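Local structure of carboxynorspermidine decarboxylase (Campylobacter jejuni subsp. jejuni 81116, 3N29) at residues Ser333-Thr345 against Gly356-Ile370. The protein probably catalyses the pyridoxal-5'-phosphate-dependent decarboxylation of carboxynorspermidine to norspermidine, as a member of the beta/alpha-barrel basic amino acid decarboxylases. Sequence-based numbering, arbitrary orientation.
Sequences SDLKENEFAYLLT and GEYAFDKKLKIGDKI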
loop_
_atom_site.group_PDB
_atom_site.type_symbol
_atom_site.label_atom_id
_atom_site.label_comp_id
_atom_site.label_asym_id
_atom_site.label_seq_id
_atom_site.Cartn_x
_atom_site.Cartn_y
_atom_site.Cartn_z
ATOM N N SER A 333 -22.238 -17.189 0.688
ATOM C CA SER A 333 -22.900 -18.442 1.039
ATOM C C SER A 333 -23.593 -18.333 2.378
ATOM O O SER A 333 -23.503 -17.311 3.065
ATOM C CB SER A 333 -21.879 -19.588 1.075
ATOM O OG SER A 333 -20.980 -19.414 2.160
ATOM N N ASP A 334 -24.329 -19.383 2.737
ATOM C CA ASP A 334 -25.085 -19.417 3.948
ATOM C C ASP A 334 -24.403 -20.264 5.001
ATOM O O ASP A 334 -23.724 -21.212 4.660
ATOM C CB ASP A 334 -26.440 -20.015 3.658
ATOM C CG ASP A 334 -27.301 -19.074 2.882
ATOM O OD1 ASP A 334 -27.712 -18.069 3.518
ATOM O OD2 ASP A 334 -27.580 -19.357 1.689
ATOM N N LEU A 335 -24.627 -19.905 6.274
ATOM C CA LEU A 335 -24.116 -20.639 7.402
ATOM C C LEU A 335 -24.766 -22.046 7.415
ATOM O O LEU A 335 -25.948 -22.156 7.178
ATOM C CB LEU A 335 -24.436 -19.888 8.686
ATOM C CG LEU A 335 -23.789 -20.375 9.981
ATOM C CD1 LEU A 335 -22.232 -20.425 9.860
ATOM C CD2 LEU A 335 -24.255 -19.475 11.122
ATOM N N LYS A 336 -23.972 -23.090 7.593
ATOM C CA LYS A 336 -24.551 -24.415 7.765
ATOM C C LYS A 336 -24.811 -24.706 9.239
ATOM O O LYS A 336 -24.386 -24.005 10.141
ATOM C CB LYS A 336 -23.701 -25.477 7.126
ATOM C CG LYS A 336 -23.479 -25.256 5.629
ATOM C CD LYS A 336 -22.585 -26.347 5.049
ATOM C CE LYS A 336 -22.690 -26.391 3.531
ATOM N NZ LYS A 336 -22.900 -27.802 3.039
ATOM N N GLU A 337 -25.481 -25.820 9.437
ATOM C CA GLU A 337 -26.134 -26.173 10.649
ATOM C C GLU A 337 -25.152 -26.188 11.856
ATOM O O GLU A 337 -25.459 -25.606 12.927
ATOM C CB GLU A 337 -26.852 -27.552 10.384
ATOM C CG GLU A 337 -27.936 -27.520 9.131
ATOM C CD GLU A 337 -27.384 -27.340 7.621
ATOM O OE1 GLU A 337 -26.414 -27.993 7.166
ATOM O OE2 GLU A 337 -27.987 -26.573 6.841
ATOM N N ASN A 338 -23.997 -26.827 11.701
ATOM C CA ASN A 338 -23.066 -26.989 12.839
ATOM C C ASN A 338 -21.856 -26.015 12.741
ATOM O O ASN A 338 -20.802 -26.285 13.254
ATOM C CB ASN A 338 -22.558 -28.432 12.941
ATOM C CG ASN A 338 -23.679 -29.475 13.266
ATOM O OD1 ASN A 338 -24.672 -29.208 13.975
ATOM N ND2 ASN A 338 -23.496 -30.674 12.745
ATOM N N GLU A 339 -22.014 -24.875 12.077
ATOM C CA GLU A 339 -20.925 -23.884 11.981
ATOM C C GLU A 339 -21.085 -22.661 12.870
ATOM O O GLU A 339 -22.153 -22.408 13.420
ATOM C CB GLU A 339 -20.811 -23.429 10.551
ATOM C CG GLU A 339 -20.402 -24.587 9.582
ATOM C CD GLU A 339 -20.441 -24.123 8.142
ATOM O OE1 GLU A 339 -21.251 -23.224 7.803
ATOM O OE2 GLU A 339 -19.620 -24.595 7.356
ATOM N N PHE A 340 -20.015 -21.862 12.946
ATOM C CA PHE A 340 -19.998 -20.615 13.706
ATOM C C PHE A 340 -19.462 -19.504 12.803
ATOM O O PHE A 340 -18.397 -19.676 12.199
ATOM C CB PHE A 340 -19.094 -20.764 14.918
ATOM C CG PHE A 340 -19.488 -21.902 15.795
ATOM C CD1 PHE A 340 -20.504 -21.729 16.751
ATOM C CD2 PHE A 340 -18.951 -23.151 15.606
ATOM C CE1 PHE A 340 -20.928 -22.805 17.532
ATOM C CE2 PHE A 340 -19.370 -24.244 16.424
ATOM C CZ PHE A 340 -20.371 -24.055 17.344
ATOM N N ALA A 341 -20.235 -18.415 12.649
ATOM C CA ALA A 341 -19.850 -17.271 11.814
ATOM C C ALA A 341 -19.038 -16.247 12.609
ATOM O O ALA A 341 -19.468 -15.830 13.731
ATOM C CB ALA A 341 -21.126 -16.548 11.244
ATOM N N TYR A 342 -17.974 -15.745 12.010
ATOM C CA TYR A 342 -17.244 -14.594 12.551
ATOM C C TYR A 342 -16.849 -13.574 11.446
ATOM O O TYR A 342 -16.453 -13.979 10.309
ATOM C CB TYR A 342 -15.959 -15.105 13.173
ATOM C CG TYR A 342 -16.104 -15.920 14.441
ATOM C CD1 TYR A 342 -15.993 -15.325 15.680
ATOM C CD2 TYR A 342 -16.279 -17.285 14.380
ATOM C CE1 TYR A 342 -16.114 -16.059 16.863
ATOM C CE2 TYR A 342 -16.395 -18.039 15.517
ATOM C CZ TYR A 342 -16.330 -17.412 16.763
ATOM O OH TYR A 342 -16.424 -18.186 17.842
ATOM N N LEU A 343 -16.931 -12.293 11.772
ATOM C CA LEU A 343 -16.225 -11.238 11.029
ATOM C C LEU A 343 -14.739 -11.299 11.455
ATOM O O LEU A 343 -14.423 -11.280 12.642
ATOM C CB LEU A 343 -16.812 -9.858 11.315
ATOM C CG LEU A 343 -18.116 -9.507 10.602
ATOM C CD1 LEU A 343 -18.644 -8.083 11.108
ATOM C CD2 LEU A 343 -17.857 -9.529 9.091
ATOM N N LEU A 344 -13.838 -11.468 10.506
ATOM C CA LEU A 344 -12.391 -11.396 10.779
ATOM C C LEU A 344 -11.919 -10.008 10.401
ATOM O O LEU A 344 -12.287 -9.511 9.302
ATOM C CB LEU A 344 -11.650 -12.395 9.913
ATOM C CG LEU A 344 -11.966 -13.862 10.164
ATOM C CD1 LEU A 344 -11.014 -14.734 9.295
ATOM C CD2 LEU A 344 -11.931 -14.315 11.629
ATOM N N THR A 345 -11.230 -9.356 11.331
ATOM C CA THR A 345 -10.901 -7.984 11.178
ATOM C C THR A 345 -9.477 -7.734 11.608
ATOM O O THR A 345 -8.897 -8.560 12.310
ATOM C CB THR A 345 -11.851 -7.139 12.021
ATOM O OG1 THR A 345 -11.695 -7.354 13.418
ATOM C CG2 THR A 345 -13.392 -7.454 11.663
ATOM N N GLY A 356 -13.640 -10.076 5.941
ATOM C CA GLY A 356 -14.863 -10.708 5.501
ATOM C C GLY A 356 -15.520 -11.487 6.624
ATOM O O GLY A 356 -15.053 -11.442 7.773
ATOM N N GLU A 357 -16.648 -12.168 6.333
ATOM C CA GLU A 357 -17.354 -12.976 7.300
ATOM C C GLU A 357 -17.166 -14.439 6.906
ATOM O O GLU A 357 -17.327 -14.765 5.726
ATOM C CB GLU A 357 -18.860 -12.666 7.256
ATOM C CG GLU A 357 -19.576 -13.267 8.380
ATOM C CD GLU A 357 -21.119 -13.114 8.274
ATOM O OE1 GLU A 357 -21.849 -13.846 9.023
ATOM O OE2 GLU A 357 -21.572 -12.323 7.413
ATOM N N TYR A 358 -16.727 -15.269 7.849
ATOM C CA TYR A 358 -16.363 -16.639 7.550
ATOM C C TYR A 358 -17.010 -17.597 8.541
ATOM O O TYR A 358 -17.297 -17.228 9.716
ATOM C CB TYR A 358 -14.833 -16.808 7.661
ATOM C CG TYR A 358 -13.958 -15.947 6.760
ATOM C CD1 TYR A 358 -13.342 -16.485 5.651
ATOM C CD2 TYR A 358 -13.737 -14.581 7.032
ATOM C CE1 TYR A 358 -12.521 -15.719 4.840
ATOM C CE2 TYR A 358 -12.888 -13.786 6.188
ATOM C CZ TYR A 358 -12.295 -14.368 5.104
ATOM O OH TYR A 358 -11.453 -13.620 4.307
ATOM N N ALA A 359 -17.229 -18.822 8.063
ATOM C CA ALA A 359 -17.852 -19.868 8.792
ATOM C C ALA A 359 -16.754 -20.848 9.164
ATOM O O ALA A 359 -15.985 -21.267 8.266
ATOM C CB ALA A 359 -18.866 -20.596 7.927
ATOM N N PHE A 360 -16.720 -21.190 10.456
ATOM C CA PHE A 360 -15.814 -22.199 11.016
ATOM C C PHE A 360 -16.614 -23.375 11.619
ATOM O O PHE A 360 -17.798 -23.197 11.962
ATOM C CB PHE A 360 -14.941 -21.564 12.114
ATOM C CG PHE A 360 -14.008 -20.478 11.627
ATOM C CD1 PHE A 360 -12.665 -20.757 11.356
ATOM C CD2 PHE A 360 -14.448 -19.169 11.473
ATOM C CE1 PHE A 360 -11.774 -19.756 10.959
ATOM C CE2 PHE A 360 -13.570 -18.182 11.031
ATOM C CZ PHE A 360 -12.252 -18.464 10.760
ATOM N N ASP A 361 -15.955 -24.541 11.754
ATOM C CA ASP A 361 -16.510 -25.753 12.412
ATOM C C ASP A 361 -16.544 -25.714 13.929
ATOM O O ASP A 361 -17.167 -26.570 14.553
ATOM C CB ASP A 361 -15.607 -26.956 12.125
ATOM C CG ASP A 361 -15.812 -27.504 10.767
ATOM O OD1 ASP A 361 -16.598 -26.919 9.989
ATOM O OD2 ASP A 361 -15.207 -28.555 10.476
ATOM N N LYS A 362 -15.813 -24.791 14.531
ATOM C CA LYS A 362 -15.816 -24.658 15.992
ATOM C C LYS A 362 -15.606 -23.203 16.380
ATOM O O LYS A 362 -15.193 -22.405 15.537
ATOM C CB LYS A 362 -14.704 -25.532 16.578
ATOM C CG LYS A 362 -13.400 -25.393 15.843
ATOM C CD LYS A 362 -12.182 -25.886 16.691
ATOM C CE LYS A 362 -10.898 -25.137 16.249
ATOM N NZ LYS A 362 -9.728 -25.399 17.181
ATOM N N LYS A 363 -15.932 -22.839 17.613
ATOM C CA LYS A 363 -15.777 -21.469 18.040
ATOM C C LYS A 363 -14.322 -21.119 18.045
ATOM O O LYS A 363 -13.480 -21.953 18.307
ATOM C CB LYS A 363 -16.329 -21.230 19.454
ATOM C CG LYS A 363 -17.818 -21.354 19.498
ATOM C CD LYS A 363 -18.335 -21.311 20.951
ATOM C CE LYS A 363 -19.826 -21.236 20.948
ATOM N NZ LYS A 363 -20.262 -19.884 20.550
ATOM N N LEU A 364 -14.030 -19.869 17.724
ATOM C CA LEU A 364 -12.692 -19.342 17.870
ATOM C C LEU A 364 -12.402 -18.973 19.305
ATOM O O LEU A 364 -13.305 -18.637 20.086
ATOM C CB LEU A 364 -12.521 -18.101 16.969
ATOM C CG LEU A 364 -12.592 -18.332 15.466
ATOM C CD1 LEU A 364 -12.497 -16.966 14.694
ATOM C CD2 LEU A 364 -11.480 -19.381 15.170
ATOM N N LYS A 365 -11.117 -18.999 19.655
ATOM C CA LYS A 365 -10.698 -18.521 20.944
ATOM C C LYS A 365 -9.524 -17.570 20.758
ATOM O O LYS A 365 -8.737 -17.718 19.817
ATOM C CB LYS A 365 -10.205 -19.676 21.819
ATOM C CG LYS A 365 -11.202 -20.804 22.013
ATOM C CD LYS A 365 -10.647 -21.872 22.924
ATOM C CE LYS A 365 -11.152 -23.264 22.519
ATOM N NZ LYS A 365 -10.320 -23.915 21.452
ATOM N N ILE A 366 -9.367 -16.674 21.725
ATOM C CA ILE A 366 -8.194 -15.836 21.761
ATOM C C ILE A 366 -6.952 -16.730 21.730
ATOM O O ILE A 366 -6.863 -17.699 22.466
ATOM C CB ILE A 366 -8.188 -14.894 22.983
ATOM C CG1 ILE A 366 -9.326 -13.851 22.784
ATOM C CG2 ILE A 366 -6.796 -14.299 23.155
ATOM C CD1 ILE A 366 -9.681 -12.924 23.986
ATOM N N GLY A 367 -6.039 -16.434 20.834
ATOM C CA GLY A 367 -4.815 -17.174 20.709
ATOM C C GLY A 367 -4.850 -18.132 19.536
ATOM O O GLY A 367 -3.794 -18.566 19.055
ATOM N N ASP A 368 -6.041 -18.468 19.061
ATOM C CA ASP A 368 -6.125 -19.264 17.846
ATOM C C ASP A 368 -5.408 -18.628 16.635
ATOM O O ASP A 368 -5.302 -17.406 16.499
ATOM C CB ASP A 368 -7.559 -19.560 17.460
ATOM C CG ASP A 368 -8.245 -20.549 18.363
ATOM O OD1 ASP A 368 -7.598 -21.135 19.247
ATOM O OD2 ASP A 368 -9.490 -20.658 18.223
ATOM N N LYS A 369 -4.900 -19.484 15.752
ATOM C CA LYS A 369 -4.193 -19.020 14.570
ATOM C C LYS A 369 -5.216 -19.056 13.410
ATOM O O LYS A 369 -5.919 -20.101 13.207
ATOM C CB LYS A 369 -3.039 -19.933 14.247
ATOM C CG LYS A 369 -2.004 -20.103 15.359
ATOM C CD LYS A 369 -1.048 -18.965 15.361
ATOM C CE LYS A 369 0.259 -19.315 15.975
ATOM N NZ LYS A 369 0.111 -19.658 17.412
ATOM N N ILE A 370 -5.272 -17.954 12.659
ATOM C CA ILE A 370 -6.060 -17.806 11.405
ATOM C C ILE A 370 -5.075 -17.795 10.235
ATOM O O ILE A 370 -4.058 -17.028 10.228
ATOM C CB ILE A 370 -6.815 -16.542 11.385
ATOM C CG1 ILE A 370 -7.709 -16.429 12.645
ATOM C CG2 ILE A 370 -7.517 -16.345 10.048
ATOM C CD1 ILE A 370 -8.954 -17.403 12.552
HETATM O O HOH W 1 -16.790 -24.317 7.877
#
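Y342 packs against the loop that follows strand 354-360, and the methyl L364 CD1 sits over one face of its ring, 3.8 Å from the centroid, as a CH-pi contact. Tyrosine suits this buried place because its far end is also used: Y342 OH accepts the backbone N-H of L364 (OH to N 2.9 Å), a somewhat bent bond at 145°. On the same sheet face L344 CD1 touches Y358 CD2 at 3.5 Å, over the Y358 ring, and also reaches I370 CG2, while F360 CD2 touches Y342 CD2 at 3.9 Å, the two side chains crossing at about a right angle. Further out, F340 turns its ring, CG anti to the carbonyl carbon (chi1 -56°), against K363, whose aliphatic CG covers one face. Paired backbone bonds of the antiparallel hairpin, F340 with F360 and Y342 with Y358, set the register that brings these side chains to one face; L344 N to G356 O (3.0 Å) adds one more. Across the sheet, A341 and A359 are small: E357 OE1, salt-bridged to K293, rests 3.6 Å from A341 CB, and E339, whose OE2 salt-bridges R322, lays OE1 against A359 CB (3.6 Å). The Y342 face is thus largely aromatic and aliphatic, whereas the A341 face mixes small apolar residues with carboxylates paired to neighbouring strands or loops.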